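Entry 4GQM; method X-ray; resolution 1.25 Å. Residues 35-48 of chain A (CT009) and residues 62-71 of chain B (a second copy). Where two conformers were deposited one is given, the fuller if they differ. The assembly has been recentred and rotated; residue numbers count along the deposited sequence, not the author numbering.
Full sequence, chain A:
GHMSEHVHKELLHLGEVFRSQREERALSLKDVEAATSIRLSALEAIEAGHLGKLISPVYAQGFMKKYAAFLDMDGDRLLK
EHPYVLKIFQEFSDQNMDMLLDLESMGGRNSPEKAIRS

Chain A 35-48: ATSIRLSALEAIEA
Chain B 62-71: GFMKKYAAFL

A single short hydrogen bond within an otherwise apolar contact marks this pairing of two copies of CT009: the hydroxyl OH of B:Tyr67 donates to OE2 of A:Glu47 at 2.6 Å. Both residues are buried, and the case illustrates how one polar pair can be accommodated in a hydrophobic interface when the tyrosine hydroxyl finds an acceptor in a carboxylate whose two oxygens are also hydrogen-bonded elsewhere in the structure.

The frame is a nearly perpendicular crossing. The chain A helix 40-48 and the chain B helix 62-70 approach to 10.4 Å between axes, with a signed crossing angle of -87°. Ahead of the chain A helix, A:Ala35 and A:Thr36 finish an earlier helix, A:Ser37 leaves it with positive phi (62/17), and the extended A:Ile38 (-80/129) and A:Arg39 (-57/142) lead to the next, with A:Arg39 at its N-cap position. The turn is braced by A:Ile38 N donating to A:Thr36 OG1 at 3.1 Å. Chain B is regular helix through B:Phe70. The CA atoms of A:Thr36 and B:Phe70 lie 7.1 Å apart, those of A:Ile38 and B:Phe63 6.6 Å, and those of A:Ile46 and B:Met64 7.2 Å.

B:Tyr67 contributes the largest covered area, 99 Å². Its CA-to-CB bond points sideways, but chi1 of -171° (t) and chi2 of 9° bring the ring to chain A. A:Leu43 (m, t) sets CD2 over one face, 3.9 Å from the ring centroid and 20° off its normal, a CH-pi contact. A:Glu47 (chi1 m, chi2 t, chi3 -5°) reaches the ring edge with its carboxylate. An aromatic residue bearing a hydroxyl suits this place because it offers an apolar face and a polar tip together.

Branched aliphatic side chains fill the neighbouring space. A:Ile46 (m, t) points toward chain B and places CD1 3.8 Å from CB of B:Phe63 and 3.9 Å from CG of B:Met64, whose extended side chain is m, t, t. A:Ile38, also m, t, brings CD1 to 3.8 Å from the backbone N of B:Tyr67 and 3.9 Å from CB of B:Lys66. B:Phe63 (chi1 m, chi2 -31°) packs its CD2 3.6 Å from CB of A:Ala42, where a small methyl leaves the ring a close approach.

At the C-terminal end of the chain B helix, CE1 of B:Phe70 (chi1 t, chi2 74°) lies 3.4 Å from CB of A:Ala35, while CB of B:Phe70 lies 3.6 Å from CG2 of A:Thr36 (chi1 p). The threonine thus turns its methyl to the aromatic residue and its hydroxyl to the turn. Altogether 594 Å² is buried.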

ATOM      1  N   ALA A  35      -7.775  -6.551  14.929  1.00 23.82           N
ATOM      2  CA  ALA A  35      -6.678  -7.373  15.418  1.00 25.41           C
ATOM      3  C   ALA A  35      -5.401  -7.154  14.623  1.00 26.80           C
ATOM      4  O   ALA A  35      -4.292  -7.247  15.166  1.00 28.91           O
ATOM      5  CB  ALA A  35      -7.070  -8.835  15.373  1.00 26.50           C
ATOM      6  N   THR A  36      -5.555  -6.875  13.333  1.00 26.06           N
ATOM      7  CA  THR A  36      -4.426  -6.830  12.424  1.00 26.24           C
ATOM      8  C   THR A  36      -4.047  -5.414  12.030  1.00 26.74           C
ATOM      9  O   THR A  36      -2.969  -5.199  11.503  1.00 28.32           O
ATOM     10  CB  THR A  36      -4.722  -7.581  11.120  1.00 25.40           C
ATOM     11  OG1 THR A  36      -5.781  -6.931  10.400  1.00 24.23           O
ATOM     12  CG2 THR A  36      -5.121  -9.032  11.405  1.00 25.69           C
ATOM     13  N   SER A  37      -4.973  -4.478  12.218  1.00 26.39           N
ATOM     14  CA  SER A  37      -4.819  -3.114  11.722  1.00 26.46           C
ATOM     15  C   SER A  37      -4.716  -3.025  10.195  1.00 25.12           C
ATOM     16  O   SER A  37      -4.237  -2.015   9.658  1.00 26.39           O
ATOM     17  CB  SER A  37      -3.620  -2.428  12.382  1.00 28.18           C
ATOM     18  OG  SER A  37      -3.866  -2.269  13.766  1.00 29.79           O
ATOM     19  N   ILE A  38      -5.119  -4.080   9.492  1.00 22.69           N
ATOM     20  CA  ILE A  38      -5.241  -4.021   8.049  1.00 21.27           C
ATOM     21  C   ILE A  38      -6.562  -3.330   7.756  1.00 19.27           C
ATOM     22  O   ILE A  38      -7.624  -3.686   8.286  1.00 19.05           O
ATOM     23  CB  ILE A  38      -5.288  -5.427   7.421  1.00 21.61           C
ATOM     24  CG1 ILE A  38      -4.025  -6.207   7.764  1.00 23.42           C
ATOM     25  CG2 ILE A  38      -5.461  -5.321   5.934  1.00 21.76           C
ATOM     26  CD1 ILE A  38      -4.190  -7.680   7.472  1.00 24.09           C
ATOM     27  N   ARG A  39      -6.527  -2.322   6.911  1.00 18.82           N
ATOM     28  CA  ARG A  39      -7.743  -1.592   6.616  1.00 18.95           C
ATOM     29  C   ARG A  39      -8.862  -2.464   6.088  1.00 17.25           C
ATOM     30  O   ARG A  39      -8.655  -3.359   5.248  1.00 16.32           O
ATOM     31  CB  ARG A  39      -7.445  -0.552   5.553  1.00 21.91           C
ATOM     32  CG  ARG A  39      -6.524   0.514   5.958  1.00 24.79           C
ATOM     33  CD  ARG A  39      -7.183   1.453   6.871  1.00 27.39           C
ATOM     34  NE  ARG A  39      -6.215   2.451   7.277  1.00 29.62           N
ATOM     35  CZ  ARG A  39      -6.426   3.318   8.254  1.00 31.09           C
ATOM     36  NH1 ARG A  39      -7.582   3.300   8.920  1.00 32.07           N
ATOM     37  NH2 ARG A  39      -5.488   4.190   8.571  1.00 31.64           N
ATOM     38  N   LEU A  40     -10.075  -2.158   6.508  1.00 16.20           N
ATOM     39  CA  LEU A  40     -11.246  -2.896   6.089  1.00 15.81           C
ATOM     40  C   LEU A  40     -11.351  -2.987   4.572  1.00 14.99           C
ATOM     41  O   LEU A  40     -11.638  -4.086   4.054  1.00 14.58           O
ATOM     42  CB  LEU A  40     -12.474  -2.235   6.724  1.00 16.79           C
ATOM     43  CG  LEU A  40     -13.794  -2.890   6.411  1.00 17.78           C
ATOM     44  CD1 LEU A  40     -13.833  -4.290   6.948  1.00 19.35           C
ATOM     45  CD2 LEU A  40     -14.910  -2.095   7.007  1.00 19.10           C
ATOM     46  N   SER A  41     -11.103  -1.905   3.838  1.00 15.40           N
ATOM     47  CA  SER A  41     -11.238  -1.916   2.398  1.00 15.83           C
ATOM     48  C   SER A  41     -10.257  -2.944   1.767  1.00 14.39           C
ATOM     49  O   SER A  41     -10.564  -3.551   0.760  1.00 14.78           O
ATOM     50  CB  SER A  41     -11.007  -0.521   1.824  1.00 17.94           C
ATOM     51  OG  SER A  41      -9.723  -0.073   2.193  1.00 19.78           O
ATOM     52  N   ALA A  42      -9.069  -3.057   2.332  1.00 13.71           N
ATOM     53  CA  ALA A  42      -8.094  -4.022   1.832  1.00 13.91           C
ATOM     54  C   ALA A  42      -8.555  -5.466   2.097  1.00 12.53           C
ATOM     55  O   ALA A  42      -8.458  -6.335   1.236  1.00 12.32           O
ATOM     56  CB  ALA A  42      -6.742  -3.756   2.443  1.00 15.93           C
ATOM     57  N   LEU A  43      -9.093  -5.717   3.289  1.00 12.32           N
ATOM     58  CA  LEU A  43      -9.625  -7.028   3.613  1.00 11.90           C
ATOM     59  C   LEU A  43     -10.768  -7.381   2.668  1.00 11.31           C
ATOM     60  O   LEU A  43     -10.864  -8.538   2.225  1.00 11.39           O
ATOM     61  CB  LEU A  43     -10.092  -7.065   5.078  1.00 12.93           C
ATOM     62  CG  LEU A  43      -8.992  -6.882   6.113  1.00 13.93           C
ATOM     63  CD1 LEU A  43      -9.584  -6.668   7.479  1.00 15.46           C
ATOM     64  CD2 LEU A  43      -8.003  -8.063   6.114  1.00 14.98           C
ATOM     65  N   GLU A  44     -11.663  -6.441   2.397  1.00 12.36           N
ATOM     66  CA  GLU A  44     -12.768  -6.673   1.505  1.00 13.18           C
ATOM     67  C   GLU A  44     -12.253  -7.028   0.124  1.00 12.59           C
ATOM     68  O   GLU A  44     -12.780  -7.933  -0.528  1.00 12.99           O
ATOM     69  CB  GLU A  44     -13.675  -5.439   1.415  1.00 14.98           C
ATOM     70  CG  GLU A  44     -14.447  -5.168   2.686  1.00 18.09           C
ATOM     71  CD  GLU A  44     -15.211  -3.865   2.676  1.00 22.42           C
ATOM     72  OE1 GLU A  44     -14.968  -3.018   1.794  1.00 25.00           O
ATOM     73  OE2 GLU A  44     -16.058  -3.662   3.566  1.00 24.85           O
ATOM     74  N   ALA A  45     -11.242  -6.311  -0.356  1.00 12.12           N
ATOM     75  CA  ALA A  45     -10.709  -6.542  -1.690  1.00 11.84           C
ATOM     76  C   ALA A  45     -10.036  -7.919  -1.785  1.00 11.24           C
ATOM     77  O   ALA A  45     -10.120  -8.578  -2.827  1.00 12.00           O
ATOM     78  CB  ALA A  45      -9.724  -5.426  -2.056  1.00 13.41           C
ATOM     79  N   ILE A  46      -9.348  -8.324  -0.728  1.00 10.67           N
ATOM     80  CA  ILE A  46      -8.768  -9.661  -0.676  1.00 10.46           C
ATOM     81  C   ILE A  46      -9.878 -10.707  -0.781  1.00 10.68           C
ATOM     82  O   ILE A  46      -9.803 -11.632  -1.601  1.00 11.05           O
ATOM     83  CB  ILE A  46      -7.959  -9.865   0.607  1.00 10.70           C
ATOM     84  CG1 ILE A  46      -6.685  -9.028   0.568  1.00 10.88           C
ATOM     85  CG2 ILE A  46      -7.628 -11.362   0.808  1.00 11.31           C
ATOM     86  CD1 ILE A  46      -5.986  -8.947   1.891  1.00 12.64           C
ATOM     87  N   GLU A  47     -10.913 -10.594   0.043  1.00 10.75           N
ATOM     88  CA  GLU A  47     -11.954 -11.633   0.029  1.00 11.21           C
ATOM     89  C   GLU A  47     -12.715 -11.655  -1.282  1.00 11.97           C
ATOM     90  O   GLU A  47     -13.154 -12.725  -1.716  1.00 13.30           O
ATOM     91  CB  GLU A  47     -12.874 -11.513   1.235  1.00 11.40           C
ATOM     92  CG  GLU A  47     -12.185 -11.866   2.529  1.00 11.94           C
ATOM     93  CD  GLU A  47     -13.111 -12.118   3.689  1.00 12.27           C
ATOM     94  OE1 GLU A  47     -14.338 -11.924   3.544  1.00 13.67           O
ATOM     95  OE2 GLU A  47     -12.604 -12.561   4.750  1.00 12.64           O
ATOM     96  N   ALA A  48     -12.864 -10.507  -1.936  1.00 12.33           N
ATOM     97  CA  ALA A  48     -13.557 -10.425  -3.216  1.00 13.51           C
ATOM     98  C   ALA A  48     -12.673 -10.823  -4.377  1.00 13.42           C
ATOM     99  O   ALA A  48     -13.150 -10.958  -5.495  1.00 14.87           O
ATOM    100  CB  ALA A  48     -14.039  -9.009  -3.439  1.00 14.85           C
TER
ATOM    101  N   GLY B  62       1.593  -7.974   1.211  1.00 11.42           N
ATOM    102  CA  GLY B  62       1.805  -7.879   2.645  1.00 12.38           C
ATOM    103  C   GLY B  62       0.482  -8.023   3.366  1.00 11.70           C
ATOM    104  O   GLY B  62       0.415  -8.688   4.417  1.00 13.48           O
ATOM    105  N   PHE B  63      -0.596  -7.413   2.872  1.00 10.93           N
ATOM    106  CA  PHE B  63      -1.882  -7.554   3.537  1.00 10.76           C
ATOM    107  C   PHE B  63      -2.285  -9.029   3.575  1.00 10.65           C
ATOM    108  O   PHE B  63      -2.804  -9.525   4.573  1.00 11.32           O
ATOM    109  CB  PHE B  63      -2.997  -6.787   2.802  1.00 11.69           C
ATOM    110  CG  PHE B  63      -2.792  -5.286   2.667  1.00 12.52           C
ATOM    111  CD1 PHE B  63      -2.105  -4.551   3.617  1.00 14.16           C
ATOM    112  CD2 PHE B  63      -3.321  -4.612   1.562  1.00 13.89           C
ATOM    113  CE1 PHE B  63      -1.932  -3.149   3.425  1.00 15.38           C
ATOM    114  CE2 PHE B  63      -3.149  -3.228   1.396  1.00 14.55           C
ATOM    115  CZ  PHE B  63      -2.498  -2.526   2.331  1.00 15.52           C
ATOM    116  N   MET B  64      -2.104  -9.719   2.449  1.00 10.69           N
ATOM    117  CA  MET B  64      -2.462 -11.129   2.398  1.00 11.33           C
ATOM    118  C   MET B  64      -1.661 -11.964   3.402  1.00 12.17           C
ATOM    119  O   MET B  64      -2.212 -12.840   4.074  1.00 13.07           O
ATOM    120  CB  MET B  64      -2.298 -11.683   0.994  1.00 11.82           C
ATOM    121  CG  MET B  64      -3.365 -11.176   0.047  1.00 12.06           C
ATOM    122  SD  MET B  64      -3.077 -11.876  -1.590  1.00 14.37           S
ATOM    123  CE  MET B  64      -4.507 -11.254  -2.473  1.00 14.49           C
ATOM    124  N   LYS B  65      -0.365 -11.731   3.487  1.00 12.36           N
ATOM    125  CA  LYS B  65       0.502 -12.441   4.426  0.50 13.81           C
ATOM    126  C   LYS B  65       0.072 -12.223   5.849  1.00 13.43           C
ATOM    127  O   LYS B  65       0.031 -13.142   6.660  1.00 14.23           O
ATOM    128  CB  LYS B  65       1.933 -11.942   4.315  0.50 16.29           C
ATOM    129  CG  LYS B  65       2.617 -12.353   3.076  0.50 18.33           C
ATOM    130  CD  LYS B  65       4.030 -11.855   3.070  0.50 21.23           C
ATOM    131  CE  LYS B  65       4.794 -12.519   1.977  0.50 23.16           C
ATOM    132  NZ  LYS B  65       6.093 -11.871   1.832  0.50 23.84           N
ATOM    133  N   LYS B  66      -0.220 -10.969   6.182  1.00 13.26           N
ATOM    134  CA  LYS B  66      -0.595 -10.621   7.558  0.58 13.86           C
ATOM    135  C   LYS B  66      -1.961 -11.215   7.914  1.00 13.09           C
ATOM    136  O   LYS B  66      -2.173 -11.698   9.033  1.00 14.16           O
ATOM    137  CB  LYS B  66      -0.618  -9.096   7.754  0.58 15.68           C
ATOM    138  CG  LYS B  66       0.743  -8.413   7.808  0.58 17.64           C
ATOM    139  CD  LYS B  66       0.612  -6.905   8.030  0.58 19.04           C
ATOM    140  N   TYR B  67      -2.889 -11.178   6.966  1.00 11.89           N
ATOM    141  CA  TYR B  67      -4.210 -11.742   7.209  1.00 11.91           C
ATOM    142  C   TYR B  67      -4.074 -13.260   7.392  1.00 12.29           C
ATOM    143  O   TYR B  67      -4.649 -13.853   8.308  1.00 13.18           O
ATOM    144  CB  TYR B  67      -5.111 -11.374   6.031  1.00 11.76           C
ATOM    145  CG  TYR B  67      -6.588 -11.684   6.159  1.00 11.34           C
ATOM    146  CD1 TYR B  67      -7.146 -12.112   7.344  1.00 11.93           C
ATOM    147  CD2 TYR B  67      -7.428 -11.522   5.086  1.00 11.39           C
ATOM    148  CE1 TYR B  67      -8.507 -12.357   7.440  1.00 11.76           C
ATOM    149  CE2 TYR B  67      -8.792 -11.766   5.178  1.00 10.86           C
ATOM    150  CZ  TYR B  67      -9.325 -12.201   6.362  1.00 11.45           C
ATOM    151  OH  TYR B  67     -10.667 -12.453   6.519  1.00 12.99           O
ATOM    152  N   ALA B  68      -3.269 -13.896   6.541  1.00 12.18           N
ATOM    153  CA  ALA B  68      -3.080 -15.337   6.655  1.00 13.17           C
ATOM    154  C   ALA B  68      -2.512 -15.679   8.018  1.00 14.54           C
ATOM    155  O   ALA B  68      -2.957 -16.650   8.651  1.00 15.52           O
ATOM    156  CB  ALA B  68      -2.186 -15.824   5.564  1.00 13.97           C
ATOM    157  N   ALA B  69      -1.506 -14.941   8.473  1.00 14.79           N
ATOM    158  CA  ALA B  69      -0.923 -15.241   9.780  1.00 15.94           C
ATOM    159  C   ALA B  69      -1.942 -15.107  10.900  1.00 16.23           C
ATOM    160  O   ALA B  69      -1.976 -15.932  11.810  1.00 17.25           O
ATOM    161  CB  ALA B  69       0.265 -14.368  10.017  1.00 16.93           C
ATOM    162  N   PHE B  70      -2.802 -14.099  10.835  1.00 15.53           N
ATOM    163  CA  PHE B  70      -3.817 -13.908  11.855  1.00 15.79           C
ATOM    164  C   PHE B  70      -4.741 -15.122  11.875  1.00 15.47           C
ATOM    165  O   PHE B  70      -5.218 -15.532  12.923  1.00 17.03           O
ATOM    166  CB  PHE B  70      -4.604 -12.616  11.571  1.00 16.00           C
ATOM    167  CG  PHE B  70      -5.811 -12.483  12.418  1.00 16.59           C
ATOM    168  CD1 PHE B  70      -5.692 -12.146  13.757  1.00 17.73           C
ATOM    169  CD2 PHE B  70      -7.061 -12.760  11.908  1.00 18.11           C
ATOM    170  CE1 PHE B  70      -6.821 -12.093  14.567  1.00 18.77           C
ATOM    171  CE2 PHE B  70      -8.181 -12.699  12.709  1.00 18.87           C
ATOM    172  CZ  PHE B  70      -8.055 -12.347  14.026  1.00 19.05           C
ATOM    173  N   LEU B  71      -5.000 -15.706  10.716  1.00 15.16           N
ATOM    174  CA  LEU B  71      -5.869 -16.875  10.603  1.00 16.37           C
ATOM    175  C   LEU B  71      -5.112 -18.191  10.757  1.00 17.33           C
ATOM    176  O   LEU B  71      -5.653 -19.252  10.441  1.00 18.44           O
ATOM    177  CB  LEU B  71      -6.584 -16.843   9.257  1.00 16.04           C
ATOM    178  CG  LEU B  71      -7.584 -15.703   9.036  1.00 15.97           C
ATOM    179  CD1 LEU B  71      -8.084 -15.751   7.596  1.00 16.79           C
ATOM    180  CD2 LEU B  71      -8.741 -15.738  10.025  1.00 17.52           C
TER